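Local coordinates for protein dicer Related Helicase (Caenorhabditis elegans, PDB 6M6Q) that binds single- and double-stranded RNA and probably hydrolyses ATP as a RIG-I-like helicase, this chain being its all-helical N-terminal domain, at residues Asn169-Glu174 / Gln185-Val190. Residues are numbered along the deposited sequence; the frame is centred on the assembly and turned at random.
Sequences NKFYDE and QKLDRV
Gln185 occupies the N-cap position of helix 186-193, and its side chain bends back at chi2 (-65°) so that the amide oxygen faces residues 169-174. There OE1 accepts a hydrogen bond from a water (2.5 Å to the water oxygen), and the same water accepts from Asp173 N and Lys186 N, at 3.0 Å and 3.1 Å; the long, polar glutamine thus ties two backbone N-H groups together through solvent. Its CB also meets Tyr172 CD2 at 4.2 Å, where the two side chains cross nearly at right angles.

Lys186 uses its flexible aliphatic length to run alongside the chain leaving helix 162-171. Its CE passes 4.0 Å from Asp173 CB, and the chain bends at chi3 (-86°) to bring NZ near the carbonyls of Lys170 and Tyr172 while giving a weak hydrogen bond to Leu310 O. Asp173 serves as N-cap of helix 174-179, its OD1 accepting from Glu176 N. Asp173 OD2 lies 5.3 Å from Lys186 NZ, so any electrostatic attraction between them is probably modest. Two helices of the all-helical N-terminal domain of this RIG-I-like helicase, a region related to CARD modules, are joined here: the tail of 162-171 packs directly on the start of 186-193, the chain between them forming the short helix 174-179.

Leu187, with CG anti to its backbone N (-176°), spreads its branched end between two aromatic residues: CD2 lies 3.9 Å from Tyr172 CZ, alongside the phenol, and CD1 4.3 Å from Phe171 CB. Helix 25-29 covers this apolar patch, while the Tyr172 ring stacks edge-to-face with Tyr24.

Asp188, at N3, completes one half of a capping box, its OD1 accepting from Gln185 N through the anti lone pair; OD2 forms a salt bridge with Arg30.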
# COMPACT_ATOMS: atom_id res chain seq x y z
N ASN B 169 -5.21 -9.62 17.55
CA ASN B 169 -4.05 -10.54 17.47
C ASN B 169 -3.77 -10.94 16.02
O ASN B 169 -2.59 -10.97 15.65
CB ASN B 169 -4.25 -11.79 18.34
CG ASN B 169 -3.99 -11.56 19.82
OD1 ASN B 169 -4.30 -12.42 20.63
ND2 ASN B 169 -3.42 -10.41 20.18
N LYS B 170 -4.79 -11.20 15.22
CA LYS B 170 -4.57 -11.79 13.87
C LYS B 170 -4.55 -10.70 12.79
O LYS B 170 -3.96 -10.96 11.74
CB LYS B 170 -5.62 -12.86 13.55
CG LYS B 170 -5.78 -13.94 14.61
CD LYS B 170 -5.31 -15.30 14.18
CE LYS B 170 -4.54 -16.03 15.25
NZ LYS B 170 -3.53 -16.94 14.65
N PHE B 171 -5.16 -9.54 13.02
CA PHE B 171 -5.37 -8.50 11.98
C PHE B 171 -4.38 -7.33 12.14
O PHE B 171 -4.36 -6.46 11.27
CB PHE B 171 -6.81 -7.99 12.00
CG PHE B 171 -7.82 -8.92 11.39
CD1 PHE B 171 -7.69 -9.37 10.09
CD2 PHE B 171 -8.97 -9.25 12.09
CE1 PHE B 171 -8.67 -10.17 9.52
CE2 PHE B 171 -9.94 -10.06 11.52
CZ PHE B 171 -9.78 -10.52 10.24
N TYR B 172 -3.59 -7.31 13.21
CA TYR B 172 -2.50 -6.31 13.38
C TYR B 172 -1.18 -7.03 13.65
O TYR B 172 -1.16 -8.09 14.31
CB TYR B 172 -2.84 -5.31 14.48
CG TYR B 172 -4.16 -4.59 14.32
CD1 TYR B 172 -5.36 -5.24 14.57
CD2 TYR B 172 -4.21 -3.22 14.08
CE1 TYR B 172 -6.58 -4.57 14.49
CE2 TYR B 172 -5.42 -2.53 14.03
CZ TYR B 172 -6.61 -3.21 14.25
OH TYR B 172 -7.82 -2.57 14.21
N ASP B 173 -0.10 -6.50 13.08
CA ASP B 173 1.29 -6.80 13.47
C ASP B 173 1.64 -5.95 14.69
O ASP B 173 1.47 -4.70 14.61
CB ASP B 173 2.26 -6.55 12.32
CG ASP B 173 3.70 -6.79 12.70
OD1 ASP B 173 4.42 -5.81 12.94
OD2 ASP B 173 4.09 -7.97 12.78
N GLU B 174 2.05 -6.60 15.79
CA GLU B 174 2.37 -5.96 17.10
C GLU B 174 3.32 -4.76 16.90
O GLU B 174 3.03 -3.67 17.47
CB GLU B 174 2.91 -7.02 18.08
CG GLU B 174 3.55 -6.47 19.36
CD GLU B 174 2.64 -5.78 20.36
OE1 GLU B 174 1.39 -5.89 20.23
OE2 GLU B 174 3.17 -5.13 21.27
N GLN B 185 -1.77 -0.56 8.48
CA GLN B 185 -1.77 -1.80 9.29
C GLN B 185 -2.17 -2.98 8.41
O GLN B 185 -2.78 -2.76 7.35
CB GLN B 185 -2.70 -1.66 10.49
CG GLN B 185 -2.34 -0.50 11.41
CD GLN B 185 -1.00 -0.67 12.08
OE1 GLN B 185 -0.56 -1.78 12.38
NE2 GLN B 185 -0.33 0.44 12.30
N LYS B 186 -1.85 -4.19 8.86
CA LYS B 186 -2.24 -5.45 8.19
C LYS B 186 -3.72 -5.36 7.77
O LYS B 186 -4.02 -5.63 6.62
CB LYS B 186 -1.97 -6.64 9.11
CG LYS B 186 -1.10 -7.72 8.50
CD LYS B 186 -1.15 -9.03 9.22
CE LYS B 186 -0.19 -9.12 10.38
NZ LYS B 186 -0.45 -10.32 11.21
N LEU B 187 -4.58 -4.94 8.68
CA LEU B 187 -6.05 -4.78 8.47
C LEU B 187 -6.33 -4.02 7.16
O LEU B 187 -7.19 -4.49 6.36
CB LEU B 187 -6.65 -4.04 9.67
CG LEU B 187 -8.16 -3.89 9.66
CD1 LEU B 187 -8.84 -5.23 9.34
CD2 LEU B 187 -8.66 -3.33 10.98
N ASP B 188 -5.67 -2.87 6.96
CA ASP B 188 -5.89 -2.01 5.78
C ASP B 188 -5.53 -2.81 4.51
O ASP B 188 -6.25 -2.66 3.50
CB ASP B 188 -5.09 -0.69 5.88
CG ASP B 188 -5.36 0.15 7.12
OD1 ASP B 188 -4.43 0.22 8.00
OD2 ASP B 188 -6.43 0.79 7.19
N ARG B 189 -4.49 -3.65 4.56
CA ARG B 189 -4.01 -4.44 3.39
C ARG B 189 -4.98 -5.59 3.09
O ARG B 189 -5.30 -5.78 1.91
CB ARG B 189 -2.60 -4.99 3.63
CG ARG B 189 -1.52 -3.92 3.63
CD ARG B 189 -0.14 -4.45 3.95
NE ARG B 189 0.65 -3.46 4.67
CZ ARG B 189 1.04 -3.57 5.94
NH1 ARG B 189 1.72 -2.58 6.49
NH2 ARG B 189 0.74 -4.65 6.64
N VAL B 190 -5.39 -6.35 4.10
CA VAL B 190 -6.19 -7.58 3.89
C VAL B 190 -7.60 -7.17 3.42
O VAL B 190 -8.01 -7.67 2.36
CB VAL B 190 -6.24 -8.47 5.15
CG1 VAL B 190 -6.91 -9.81 4.86
CG2 VAL B 190 -4.85 -8.71 5.72
O HOH W 1 -0.12 -4.06 11.41